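Local coordinates for protein dephospho-CoA kinase (PDB 4ZO4) that probably catalyses the final step of coenzyme A biosynthesis, the ATP-dependent phosphorylation of the 3'-hydroxyl group of dephospho-coenzyme A, at residues G29-A35 / K112-I118; F54-S58 / I77-E83; I134-T138 / I168-L172; E141-I147 / R161-I166. All blocks are in the same frame, centred on the assembly; numbering follows the deposited sequence.

Overall arrangement
The contacts spread from the parallel sheet to the helical parts of a P-loop kinase fold. Interaction 1 pairs strands 31-34 and 114-117 at one edge of that sheet, and interaction 2, nested inside the loop it closes, joins the turn after helix 47-54 to the junction of helices 71-80 and 82-109, about 34 Å away between centres. Later come interaction 3 and, nested within it, interaction 4, about 15 Å apart between centres and sharing helix 155-172. Interaction 3 shares the sheet with interaction 1, touching it where F115 meets I134, and meets interaction 4 where E169 packs on L142. Interactions 2 and 4 touch the second subunit, so the outlying helices build the assembly.

Interaction 1: residues G29-A35 / K112-I118; sequences GFKSISA and KAFFVEI
F30 fills a hollow formed by the side chain of K112 and the backbone and methyl of A113. The extended K112 chain crosses the phenyl ring at about a right angle and carries NZ over one face, 4.5 Å from the ring centroid of F30 and 20° off the normal, a cation-pi placing. The carbonyl O of A113 lies at the ring edge, 3.3 Å from CD1 of F30, and CB of A113 fills in close by. CB of F30 rests at the edge of the F115 ring, 4.2 Å from its CE2. Beyond F30 the segments run as parallel strands, 31-34 outermost and 114-117 next to it in the 2-3-1-4-5 sheet of a P-loop kinase; F115 N to K31 O (2.8 Å) is one rung of their ladder. I33 and V116 lie side by side on one face, CD1 of I33 reaching CG2 of V116 at 3.9 Å, and M104 of helix 82-109 packs against both. On the other face, the carboxylate of E117 lies near K18, predicted to bind ATP, in a long, weak ion pair. Past the strand ends, the methyl of A35 nestles against CG1 of I118.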
loop_
_atom_site.group_PDB
_atom_site.type_symbol
_atom_site.label_atom_id
_atom_site.label_comp_id
_atom_site.label_asym_id
_atom_site.label_seq_id
_atom_site.Cartn_x
_atom_site.Cartn_y
_atom_site.Cartn_z
ATOM N N GLY A 29 7.234 20.360 -35.891
ATOM C CA GLY A 29 7.157 21.737 -35.409
ATOM C C GLY A 29 6.233 21.997 -34.231
ATOM O O GLY A 29 5.926 23.157 -33.937
ATOM N N PHE A 30 5.780 20.949 -33.541
ATOM C CA PHE A 30 4.889 21.154 -32.386
ATOM C C PHE A 30 5.668 21.154 -31.082
ATOM O O PHE A 30 6.674 20.451 -30.964
ATOM C CB PHE A 30 3.807 20.093 -32.347
ATOM C CG PHE A 30 2.832 20.192 -33.484
ATOM C CD1 PHE A 30 1.639 20.894 -33.327
ATOM C CD2 PHE A 30 3.099 19.580 -34.709
ATOM C CE1 PHE A 30 0.731 20.992 -34.365
ATOM C CE2 PHE A 30 2.192 19.675 -35.757
ATOM C CZ PHE A 30 1.006 20.382 -35.581
ATOM N N LYS A 31 5.188 21.949 -30.121
ATOM C CA LYS A 31 5.829 22.119 -28.795
ATOM C C LYS A 31 5.605 20.926 -27.859
ATOM O O LYS A 31 4.474 20.506 -27.657
ATOM C CB LYS A 31 5.262 23.360 -28.079
ATOM C CG LYS A 31 5.434 24.694 -28.807
ATOM C CD LYS A 31 6.809 25.314 -28.560
ATOM C CE LYS A 31 6.784 26.827 -28.703
ATOM N NZ LYS A 31 8.044 27.471 -28.231
ATOM N N SER A 32 6.673 20.411 -27.261
ATOM C CA SER A 32 6.538 19.444 -26.163
ATOM C C SER A 32 7.240 19.911 -24.904
ATOM O O SER A 32 8.283 20.562 -24.970
ATOM C CB SER A 32 7.152 18.110 -26.539
ATOM O OG SER A 32 8.565 18.239 -26.599
ATOM N N ILE A 33 6.681 19.557 -23.754
ATOM C CA ILE A 33 7.416 19.673 -22.467
ATOM C C ILE A 33 7.621 18.282 -21.892
ATOM O O ILE A 33 6.828 17.372 -22.138
ATOM C CB ILE A 33 6.704 20.589 -21.448
ATOM C CG1 ILE A 33 5.352 20.013 -21.029
ATOM C CG2 ILE A 33 6.511 21.974 -22.049
ATOM C CD1 ILE A 33 4.476 21.001 -20.292
ATOM N N SER A 34 8.706 18.087 -21.173
ATOM C CA SER A 34 8.952 16.767 -20.550
ATOM C C SER A 34 8.588 16.767 -19.066
ATOM O O SER A 34 9.035 17.638 -18.313
ATOM C CB SER A 34 10.398 16.344 -20.728
ATOM O OG SER A 34 10.664 15.152 -20.008
ATOM N N ALA A 35 7.786 15.784 -18.649
ATOM C CA ALA A 35 7.366 15.667 -17.239
ATOM C C ALA A 35 8.554 15.306 -16.373
ATOM O O ALA A 35 8.770 15.954 -15.358
ATOM C CB ALA A 35 6.248 14.654 -17.061
ATOM N N LYS A 112 -1.654 26.874 -30.200
ATOM C CA LYS A 112 -1.187 25.811 -31.073
ATOM C C LYS A 112 -1.111 24.513 -30.248
ATOM O O LYS A 112 -0.815 24.558 -29.056
ATOM C CB LYS A 112 0.175 26.182 -31.660
ATOM C CG LYS A 112 0.618 25.287 -32.804
ATOM C CD LYS A 112 2.124 25.339 -33.027
ATOM C CE LYS A 112 2.584 24.126 -33.826
ATOM N NZ LYS A 112 3.919 24.319 -34.446
ATOM N N ALA A 113 -1.408 23.372 -30.876
ATOM C CA ALA A 113 -1.342 22.074 -30.204
ATOM C C ALA A 113 0.046 21.826 -29.668
ATOM O O ALA A 113 1.045 22.193 -30.333
ATOM C CB ALA A 113 -1.726 20.947 -31.143
ATOM N N PHE A 114 0.084 21.211 -28.472
ATOM C CA PHE A 114 1.318 20.852 -27.770
ATOM C C PHE A 114 1.200 19.517 -26.988
ATOM O O PHE A 114 0.102 19.062 -26.640
ATOM C CB PHE A 114 1.774 21.997 -26.840
ATOM C CG PHE A 114 0.880 22.221 -25.644
ATOM C CD1 PHE A 114 1.211 21.699 -24.398
ATOM C CD2 PHE A 114 -0.286 22.980 -25.756
ATOM C CE1 PHE A 114 0.389 21.911 -23.298
ATOM C CE2 PHE A 114 -1.114 23.199 -24.658
ATOM C CZ PHE A 114 -0.774 22.663 -23.426
ATOM N N PHE A 115 2.363 18.920 -26.713
ATOM C CA PHE A 115 2.475 17.582 -26.145
ATOM C C PHE A 115 3.300 17.539 -24.840
ATOM O O PHE A 115 4.469 17.936 -24.795
ATOM C CB PHE A 115 3.052 16.632 -27.211
ATOM C CG PHE A 115 2.142 16.464 -28.408
ATOM C CD1 PHE A 115 1.016 15.658 -28.321
ATOM C CD2 PHE A 115 2.381 17.149 -29.601
ATOM C CE1 PHE A 115 0.148 15.519 -29.391
ATOM C CE2 PHE A 115 1.509 17.019 -30.676
ATOM C CZ PHE A 115 0.391 16.196 -30.567
ATOM N N VAL A 116 2.663 17.081 -23.773
ATOM C CA VAL A 116 3.323 16.859 -22.487
ATOM C C VAL A 116 3.771 15.410 -22.480
ATOM O O VAL A 116 2.968 14.476 -22.309
ATOM C CB VAL A 116 2.353 17.086 -21.296
ATOM C CG1 VAL A 116 3.058 16.886 -19.975
ATOM C CG2 VAL A 116 1.711 18.474 -21.352
ATOM N N GLU A 117 5.047 15.195 -22.709
ATOM C CA GLU A 117 5.562 13.847 -22.577
ATOM C C GLU A 117 5.437 13.450 -21.102
ATOM O O GLU A 117 5.785 14.244 -20.223
ATOM C CB GLU A 117 7.018 13.799 -23.046
ATOM C CG GLU A 117 7.732 12.519 -22.657
ATOM C CD GLU A 117 9.038 12.333 -23.395
ATOM O OE1 GLU A 117 9.570 13.325 -23.941
ATOM O OE2 GLU A 117 9.525 11.180 -23.418
ATOM N N ILE A 118 4.946 12.244 -20.819
ATOM C CA ILE A 118 4.768 11.821 -19.410
ATOM C C ILE A 118 4.860 10.302 -19.216
ATOM O O ILE A 118 4.235 9.547 -19.952
ATOM C CB ILE A 118 3.429 12.360 -18.861
ATOM C CG1 ILE A 118 3.286 12.103 -17.361
ATOM C CG2 ILE A 118 2.251 11.759 -19.594
ATOM C CD1 ILE A 118 2.067 12.754 -16.735
#

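Interaction 2: residues F54-S58 / I77-E83; sequences FSPFS and IVFNNKE
The F57 ring has the carboxylate of E83 at its edge, CZ lying 3.4 Å from OE2 of E83, while the side-chain amide of N81 and CG2 of I77 approach it at a slant. The amide plane is turned 69° from the ring, and its OD1 comes 3.4 Å from CE1 of F57; the carboxylate is tilted by a similar 65°. At the root of the ring, CB of F57 sits 3.7 Å from CG2 of I77, a branch that also leans toward CD1 of the F54 ring. F57 belongs to a 3-10 turn after helix 47-54, so the contact joins this turn to the junction of helices 71-80 and 82-109. At that junction N81 is the N-cap: OD1 accepts a bond from A84 N and a weak one from E83 N. E83, in the first turn of helix 82-109, extends its carboxylate to F57. Its oxygens have stronger partners on the second subunit, where R161 forms a salt bridge to OE2 and S164 a hydrogen bond to OE1. OE2 faces the slightly positive C-H rim of the ring at CZ, probably a weak electrostatic attraction, and the intersubunit arginine probably keeps the carboxylate ionised.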
loop_
_atom_site.group_PDB
_atom_site.type_symbol
_atom_site.label_atom_id
_atom_site.label_comp_id
_atom_site.label_asym_id
_atom_site.label_seq_id
_atom_site.Cartn_x
_atom_site.Cartn_y
_atom_site.Cartn_z
ATOM N N PHE A 54 16.306 15.587 4.601
ATOM C CA PHE A 54 16.805 14.211 4.398
ATOM C C PHE A 54 18.158 13.860 5.009
ATOM O O PHE A 54 18.429 12.691 5.268
ATOM C CB PHE A 54 16.831 13.894 2.916
ATOM C CG PHE A 54 15.477 13.714 2.342
ATOM C CD1 PHE A 54 14.802 12.524 2.506
ATOM C CD2 PHE A 54 14.842 14.753 1.706
ATOM C CE1 PHE A 54 13.528 12.355 2.005
ATOM C CE2 PHE A 54 13.572 14.589 1.197
ATOM C CZ PHE A 54 12.909 13.391 1.359
ATOM N N SER A 55 19.014 14.850 5.214
ATOM C CA SER A 55 20.309 14.618 5.850
ATOM C C SER A 55 20.209 13.784 7.121
ATOM O O SER A 55 21.057 12.921 7.321
ATOM C CB SER A 55 21.061 15.928 6.134
ATOM O OG SER A 55 20.383 16.738 7.074
ATOM N N PRO A 56 19.172 13.989 7.959
ATOM C CA PRO A 56 19.112 13.079 9.143
ATOM C C PRO A 56 18.917 11.574 8.867
ATOM O O PRO A 56 18.832 10.798 9.820
ATOM C CB PRO A 56 17.908 13.611 9.967
ATOM C CG PRO A 56 17.176 14.560 9.089
ATOM C CD PRO A 56 18.173 15.070 8.052
ATOM N N PHE A 57 18.794 11.169 7.598
ATOM C CA PHE A 57 18.656 9.751 7.244
ATOM C C PHE A 57 19.975 9.099 6.870
ATOM O O PHE A 57 20.060 7.872 6.782
ATOM C CB PHE A 57 17.697 9.583 6.080
ATOM C CG PHE A 57 16.284 9.872 6.426
ATOM C CD1 PHE A 57 15.511 8.916 7.061
ATOM C CD2 PHE A 57 15.713 11.088 6.100
ATOM C CE1 PHE A 57 14.187 9.176 7.370
ATOM C CE2 PHE A 57 14.386 11.353 6.393
ATOM C CZ PHE A 57 13.626 10.401 7.033
ATOM N N SER A 58 20.990 9.919 6.630
ATOM C CA SER A 58 22.278 9.433 6.183
ATOM C C SER A 58 23.365 10.182 6.913
ATOM O O SER A 58 23.135 11.254 7.462
ATOM C CB SER A 58 22.426 9.636 4.679
ATOM O OG SER A 58 23.730 9.282 4.240
ATOM N N ILE A 77 18.335 6.588 -0.026
ATOM C CA ILE A 77 17.660 6.896 1.224
ATOM C C ILE A 77 16.206 6.430 1.148
ATOM O O ILE A 77 15.737 5.701 2.019
ATOM C CB ILE A 77 17.705 8.402 1.540
ATOM C CG1 ILE A 77 19.084 8.818 2.014
ATOM C CG2 ILE A 77 16.686 8.762 2.599
ATOM C CD1 ILE A 77 19.181 10.295 2.309
ATOM N N VAL A 78 15.518 6.842 0.083
ATOM C CA VAL A 78 14.085 6.568 -0.059
ATOM C C VAL A 78 13.847 5.097 -0.414
ATOM O O VAL A 78 12.776 4.556 -0.170
ATOM C CB VAL A 78 13.362 7.503 -1.106
ATOM C CG1 VAL A 78 13.281 8.921 -0.593
ATOM C CG2 VAL A 78 14.043 7.466 -2.460
ATOM N N PHE A 79 14.820 4.447 -1.013
ATOM C CA PHE A 79 14.673 3.012 -1.196
ATOM C C PHE A 79 14.810 2.302 0.168
ATOM O O PHE A 79 14.035 1.406 0.474
ATOM C CB PHE A 79 15.683 2.469 -2.215
ATOM C CG PHE A 79 15.633 0.975 -2.360
ATOM C CD1 PHE A 79 14.575 0.353 -3.035
ATOM C CD2 PHE A 79 16.631 0.177 -1.785
ATOM C CE1 PHE A 79 14.518 -1.033 -3.138
ATOM C CE2 PHE A 79 16.575 -1.208 -1.890
ATOM C CZ PHE A 79 15.517 -1.813 -2.565
ATOM N N ASN A 80 15.761 2.729 0.994
ATOM C CA ASN A 80 15.967 2.129 2.335
ATOM C C ASN A 80 15.021 2.574 3.434
ATOM O O ASN A 80 15.018 1.990 4.514
ATOM C CB ASN A 80 17.369 2.440 2.844
ATOM C CG ASN A 80 18.436 1.898 1.938
ATOM O OD1 ASN A 80 18.239 0.891 1.253
ATOM N ND2 ASN A 80 19.566 2.583 1.899
ATOM N N ASN A 81 14.240 3.617 3.186
ATOM C CA ASN A 81 13.447 4.203 4.250
ATOM C C ASN A 81 12.086 4.608 3.759
ATOM O O ASN A 81 11.953 5.442 2.846
ATOM C CB ASN A 81 14.190 5.400 4.812
ATOM C CG ASN A 81 13.663 5.821 6.137
ATOM O OD1 ASN A 81 12.567 6.379 6.238
ATOM N ND2 ASN A 81 14.443 5.568 7.178
ATOM N N LYS A 82 11.078 4.001 4.369
ATOM C CA LYS A 82 9.666 4.252 4.081
ATOM C C LYS A 82 9.251 5.697 4.414
ATOM O O LYS A 82 8.480 6.329 3.701
ATOM C CB LYS A 82 8.818 3.252 4.876
ATOM C CG LYS A 82 7.420 2.958 4.349
ATOM C CD LYS A 82 6.818 1.756 5.082
ATOM C CE LYS A 82 5.383 1.455 4.655
ATOM N NZ LYS A 82 4.857 0.207 5.285
ATOM N N GLU A 83 9.781 6.216 5.497
ATOM C CA GLU A 83 9.436 7.542 5.951
ATOM C C GLU A 83 10.016 8.550 4.988
ATOM O O GLU A 83 9.376 9.556 4.680
ATOM C CB GLU A 83 9.990 7.780 7.372
ATOM C CG GLU A 83 9.631 9.132 7.980
ATOM C CD GLU A 83 10.636 9.624 9.012
ATOM O OE1 GLU A 83 11.106 8.803 9.824
ATOM O OE2 GLU A 83 10.947 10.839 9.011
#

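Interaction 3: residues I134-T138 / I168-L172; sequences IVIYT and IEEKL
Y137 reaches from the end of strand 132-136 toward helix 155-172, within the connection from that strand to its parallel neighbour 177-179; the helices of this connection probably correspond to the LID of nucleoside monophosphate kinases, P-loop enzymes in which it lies in the same connection. The bond from CA to CB of Y137 does not aim straight at the helix, but a trans chi1 (-178°) swings the ring across to it. From CG outward the ring atoms lie beneath one methyl: CD1 of L172 stands over the ring centre, 3.7 Å from the Y137 centroid and 7° off the normal, a CH-pi contact shared almost equally by the six carbons. CE1 of Y137 lies 4.4 Å from CG2 of I168, a looser apolar contact. The leucine's other branch, CD2, packs against CG1 of V135, whose backbone bonds to F177 and I179 in strand 177-179. L172 thus bridges V135 of the strand and Y137 just beyond it. At the tip, the hydroxyl of Y137 meets E169, which also packs on L155 of the third subunit: OE1 of E169 is 2.6 Å from OH and near the ring plane, but the angle is too poor for a hydrogen bond.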
loop_
_atom_site.group_PDB
_atom_site.type_symbol
_atom_site.label_atom_id
_atom_site.label_comp_id
_atom_site.label_asym_id
_atom_site.label_seq_id
_atom_site.Cartn_x
_atom_site.Cartn_y
_atom_site.Cartn_z
ATOM N N ILE A 134 -2.793 10.376 -25.014
ATOM C CA ILE A 134 -2.339 9.581 -26.160
ATOM C C ILE A 134 -1.459 8.459 -25.634
ATOM O O ILE A 134 -0.346 8.695 -25.138
ATOM C CB ILE A 134 -1.464 10.432 -27.132
ATOM C CG1 ILE A 134 -2.295 11.509 -27.829
ATOM C CG2 ILE A 134 -0.762 9.564 -28.193
ATOM C CD1 ILE A 134 -1.462 12.422 -28.716
ATOM N N VAL A 135 -1.940 7.237 -25.730
ATOM C CA VAL A 135 -1.145 6.134 -25.266
ATOM C C VAL A 135 -0.606 5.365 -26.455
ATOM O O VAL A 135 -1.373 4.905 -27.316
ATOM C CB VAL A 135 -1.945 5.183 -24.357
ATOM C CG1 VAL A 135 -1.024 4.077 -23.847
ATOM C CG2 VAL A 135 -2.560 5.940 -23.189
ATOM N N ILE A 136 0.708 5.218 -26.483
ATOM C CA ILE A 136 1.347 4.329 -27.412
ATOM C C ILE A 136 1.517 2.973 -26.757
ATOM O O ILE A 136 2.290 2.808 -25.806
ATOM C CB ILE A 136 2.702 4.860 -27.862
ATOM C CG1 ILE A 136 2.510 6.260 -28.449
ATOM C CG2 ILE A 136 3.266 3.919 -28.905
ATOM C CD1 ILE A 136 3.756 7.099 -28.468
ATOM N N TYR A 137 0.788 2.016 -27.311
ATOM C CA TYR A 137 0.587 0.714 -26.744
ATOM C C TYR A 137 1.259 -0.361 -27.602
ATOM O O TYR A 137 1.112 -0.365 -28.832
ATOM C CB TYR A 137 -0.909 0.445 -26.712
ATOM C CG TYR A 137 -1.312 -0.863 -26.099
ATOM C CD1 TYR A 137 -0.688 -1.337 -24.933
ATOM C CD2 TYR A 137 -2.359 -1.603 -26.634
ATOM C CE1 TYR A 137 -1.090 -2.515 -24.345
ATOM C CE2 TYR A 137 -2.771 -2.790 -26.048
ATOM C CZ TYR A 137 -2.128 -3.233 -24.900
ATOM O OH TYR A 137 -2.505 -4.413 -24.305
ATOM N N THR A 138 1.987 -1.262 -26.939
ATOM C CA THR A 138 2.502 -2.488 -27.540
ATOM C C THR A 138 1.921 -3.746 -26.849
ATOM O O THR A 138 2.403 -4.152 -25.811
ATOM C CB THR A 138 4.027 -2.504 -27.426
ATOM O OG1 THR A 138 4.555 -1.228 -27.839
ATOM C CG2 THR A 138 4.595 -3.612 -28.276
ATOM N N ILE A 168 -0.309 -1.841 -17.107
ATOM C CA ILE A 168 -0.308 -1.046 -18.344
ATOM C C ILE A 168 -1.655 -1.144 -19.091
ATOM O O ILE A 168 -2.260 -0.108 -19.445
ATOM C CB ILE A 168 0.840 -1.450 -19.295
ATOM C CG1 ILE A 168 2.176 -0.905 -18.787
ATOM C CG2 ILE A 168 0.632 -0.857 -20.680
ATOM C CD1 ILE A 168 3.376 -1.596 -19.396
ATOM N N GLU A 169 -2.136 -2.363 -19.328
ATOM C CA GLU A 169 -3.426 -2.525 -19.993
ATOM C C GLU A 169 -4.556 -1.866 -19.231
ATOM O O GLU A 169 -5.467 -1.270 -19.845
ATOM C CB GLU A 169 -3.776 -3.982 -20.180
ATOM C CG GLU A 169 -2.914 -4.701 -21.193
ATOM C CD GLU A 169 -3.579 -5.950 -21.760
ATOM O OE1 GLU A 169 -3.109 -6.416 -22.831
ATOM O OE2 GLU A 169 -4.554 -6.474 -21.153
ATOM N N GLU A 170 -4.517 -1.967 -17.899
ATOM C CA GLU A 170 -5.483 -1.230 -17.067
ATOM C C GLU A 170 -5.504 0.253 -17.351
ATOM O O GLU A 170 -6.570 0.871 -17.324
ATOM C CB GLU A 170 -5.221 -1.402 -15.579
ATOM C CG GLU A 170 -6.272 -2.228 -14.878
ATOM C CD GLU A 170 -7.662 -1.616 -14.905
ATOM O OE1 GLU A 170 -8.618 -2.312 -15.331
ATOM O OE2 GLU A 170 -7.797 -0.442 -14.483
ATOM N N LYS A 171 -4.340 0.838 -17.605
ATOM C CA LYS A 171 -4.277 2.286 -17.760
ATOM C C LYS A 171 -4.988 2.803 -19.035
ATOM O O LYS A 171 -5.333 3.968 -19.127
ATOM C CB LYS A 171 -2.834 2.723 -17.743
ATOM C CG LYS A 171 -2.595 4.024 -17.019
ATOM C CD LYS A 171 -3.007 3.959 -15.548
ATOM C CE LYS A 171 -2.060 4.753 -14.664
ATOM N NZ LYS A 171 -2.806 5.715 -13.810
ATOM N N LEU A 172 -5.218 1.935 -20.014
ATOM C CA LEU A 172 -5.826 2.356 -21.282
ATOM C C LEU A 172 -7.294 2.754 -21.094
ATOM O O LEU A 172 -7.802 3.652 -21.764
ATOM C CB LEU A 172 -5.734 1.230 -22.297
ATOM C CG LEU A 172 -4.331 0.749 -22.661
ATOM C CD1 LEU A 172 -4.447 -0.380 -23.671
ATOM C CD2 LEU A 172 -3.451 1.859 -23.229
#

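Interaction 4: residues E141-I147 / R161-I166; sequences ELSLKRI and RLDSQI
L142 is the centre of an inverse gamma turn, and the methyl CD1 of L162 settles against the backbone of that turn rather than against the leucine's branches, 3.6 Å from CA of L142. The turn is closed by a weak bond from S143 N to E141 O, and next to it S143 caps helix 144-151, its OG accepting a long, weak bond from R146 N. The second branch of L162, CD2, lies 3.8 Å from N of L144, just after the N-cap S143, so the two methyls lie along the chain between turn and helix, on one side of it. A chi1 of -173° swings the branch point of L162 toward this backbone. Helices 144-151 and 155-172 pack together here, in the connection between strands 132-136 and 177-179, with I147 placing its CD1 on CD1 of L162 at 4.0 Å. The L142 and Q165 side chains run alongside one another, head to tail, CD2 of L142 lying 3.8 Å from CB of Q165. R161, which offers its CD to CG2 of I147, sends its guanidinium to a salt bridge with D151. I166 of the third subunit packs on L144.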
loop_
_atom_site.group_PDB
_atom_site.type_symbol
_atom_site.label_atom_id
_atom_site.label_comp_id
_atom_site.label_asym_id
_atom_site.label_seq_id
_atom_site.Cartn_x
_atom_site.Cartn_y
_atom_site.Cartn_z
ATOM N N GLU A 141 1.774 -10.798 -24.517
ATOM C CA GLU A 141 1.109 -12.008 -24.048
ATOM C C GLU A 141 1.178 -12.003 -22.516
ATOM O O GLU A 141 2.265 -11.918 -21.909
ATOM C CB GLU A 141 1.695 -13.285 -24.652
ATOM C CG GLU A 141 0.604 -14.282 -25.075
ATOM C CD GLU A 141 1.144 -15.682 -25.353
ATOM O OE1 GLU A 141 0.490 -16.436 -26.108
ATOM O OE2 GLU A 141 2.218 -16.033 -24.817
ATOM N N LEU A 142 -0.003 -12.042 -21.909
ATOM C CA LEU A 142 -0.117 -12.026 -20.480
ATOM C C LEU A 142 -0.091 -13.470 -19.995
ATOM O O LEU A 142 -0.986 -13.925 -19.267
ATOM C CB LEU A 142 -1.404 -11.311 -20.069
ATOM C CG LEU A 142 -1.566 -9.896 -20.639
ATOM C CD1 LEU A 142 -2.862 -9.272 -20.153
ATOM C CD2 LEU A 142 -0.398 -9.002 -20.266
ATOM N N SER A 143 0.953 -14.175 -20.415
ATOM C CA SER A 143 1.173 -15.570 -20.065
ATOM C C SER A 143 2.483 -15.662 -19.353
ATOM O O SER A 143 3.524 -15.329 -19.919
ATOM C CB SER A 143 1.271 -16.439 -21.316
ATOM O OG SER A 143 1.723 -17.738 -20.997
ATOM N N LEU A 144 2.443 -16.135 -18.121
ATOM C CA LEU A 144 3.649 -16.291 -17.343
ATOM C C LEU A 144 4.694 -17.146 -18.052
ATOM O O LEU A 144 5.839 -16.733 -18.203
ATOM C CB LEU A 144 3.325 -16.943 -16.011
ATOM C CG LEU A 144 4.529 -17.055 -15.092
ATOM C CD1 LEU A 144 5.053 -15.671 -14.774
ATOM C CD2 LEU A 144 4.119 -17.781 -13.839
ATOM N N LYS A 145 4.283 -18.329 -18.495
ATOM C CA LYS A 145 5.223 -19.368 -18.942
ATOM C C LYS A 145 5.924 -18.935 -20.226
ATOM O O LYS A 145 7.120 -19.175 -20.417
ATOM C CB LYS A 145 4.522 -20.721 -19.192
ATOM C CG LYS A 145 3.292 -21.063 -18.338
ATOM C CD LYS A 145 3.641 -21.369 -16.885
ATOM C CE LYS A 145 2.566 -22.220 -16.228
ATOM N NZ LYS A 145 3.164 -23.218 -15.300
ATOM N N ARG A 146 5.169 -18.287 -21.100
ATOM C CA ARG A 146 5.728 -17.761 -22.317
ATOM C C ARG A 146 6.701 -16.607 -22.063
ATOM O O ARG A 146 7.497 -16.283 -22.923
ATOM C CB ARG A 146 4.608 -17.349 -23.284
ATOM C CG ARG A 146 3.787 -18.514 -23.874
ATOM C CD ARG A 146 4.620 -19.480 -24.721
ATOM N NE ARG A 146 3.958 -19.885 -25.966
ATOM C CZ ARG A 146 4.006 -19.209 -27.127
ATOM N NH1 ARG A 146 4.669 -18.057 -27.228
ATOM N NH2 ARG A 146 3.374 -19.680 -28.199
ATOM N N ILE A 147 6.643 -15.980 -20.894
ATOM C CA ILE A 147 7.604 -14.928 -20.555
ATOM C C ILE A 147 8.933 -15.505 -20.043
ATOM O O ILE A 147 10.002 -14.940 -20.297
ATOM C CB ILE A 147 7.023 -13.947 -19.514
ATOM C CG1 ILE A 147 5.836 -13.166 -20.108
ATOM C CG2 ILE A 147 8.098 -12.973 -19.041
ATOM C CD1 ILE A 147 5.050 -12.352 -19.094
ATOM N N ARG A 161 7.349 -8.642 -14.461
ATOM C CA ARG A 161 7.136 -8.204 -15.770
ATOM C C ARG A 161 5.664 -8.313 -16.116
ATOM O O ARG A 161 5.076 -7.388 -16.676
ATOM C CB ARG A 161 7.984 -9.040 -16.730
ATOM C CG ARG A 161 8.188 -8.299 -18.032
ATOM C CD ARG A 161 9.297 -8.878 -18.845
ATOM N NE ARG A 161 10.060 -7.827 -19.512
ATOM C CZ ARG A 161 10.867 -8.052 -20.542
ATOM N NH1 ARG A 161 11.001 -9.282 -21.037
ATOM N NH2 ARG A 161 11.532 -7.043 -21.094
ATOM N N LEU A 162 5.080 -9.462 -15.802
ATOM C CA LEU A 162 3.656 -9.720 -16.069
ATOM C C LEU A 162 2.732 -8.744 -15.351
ATOM O O LEU A 162 1.709 -8.278 -15.904
ATOM C CB LEU A 162 3.275 -11.154 -15.625
ATOM C CG LEU A 162 1.863 -11.629 -15.989
ATOM C CD1 LEU A 162 1.537 -11.270 -17.422
ATOM C CD2 LEU A 162 1.742 -13.116 -15.895
ATOM N N ASP A 163 3.042 -8.465 -14.095
ATOM C CA ASP A 163 2.191 -7.555 -13.340
ATOM C C ASP A 163 2.190 -6.168 -13.953
ATOM O O ASP A 163 1.174 -5.498 -13.976
ATOM C CB ASP A 163 2.669 -7.479 -11.903
ATOM C CG ASP A 163 2.265 -8.695 -11.083
ATOM O OD1 ASP A 163 1.216 -9.346 -11.365
ATOM O OD2 ASP A 163 3.020 -8.995 -10.141
ATOM N N SER A 164 3.340 -5.718 -14.421
ATOM C CA SER A 164 3.432 -4.379 -14.930
ATOM C C SER A 164 2.661 -4.305 -16.223
ATOM O O SER A 164 1.874 -3.387 -16.420
ATOM C CB SER A 164 4.874 -3.971 -15.131
ATOM O OG SER A 164 5.520 -4.917 -15.932
ATOM N N GLN A 165 2.835 -5.300 -17.086
ATOM C CA GLN A 165 2.023 -5.384 -18.305
ATOM C C GLN A 165 0.549 -5.357 -17.983
ATOM O O GLN A 165 -0.196 -4.622 -18.604
ATOM C CB GLN A 165 2.368 -6.615 -19.116
ATOM C CG GLN A 165 3.790 -6.576 -19.677
ATOM C CD GLN A 165 4.232 -7.919 -20.260
ATOM O OE1 GLN A 165 3.408 -8.780 -20.577
ATOM N NE2 GLN A 165 5.543 -8.102 -20.402
ATOM N N ILE A 166 0.111 -6.097 -16.969
ATOM C CA ILE A 166 -1.333 -6.072 -16.657
ATOM C C ILE A 166 -1.785 -4.673 -16.255
ATOM O O ILE A 166 -2.779 -4.152 -16.761
ATOM C CB ILE A 166 -1.720 -7.055 -15.572
ATOM C CG1 ILE A 166 -1.364 -8.490 -16.000
ATOM C CG2 ILE A 166 -3.226 -6.981 -15.323
ATOM C CD1 ILE A 166 -1.425 -9.497 -14.851
#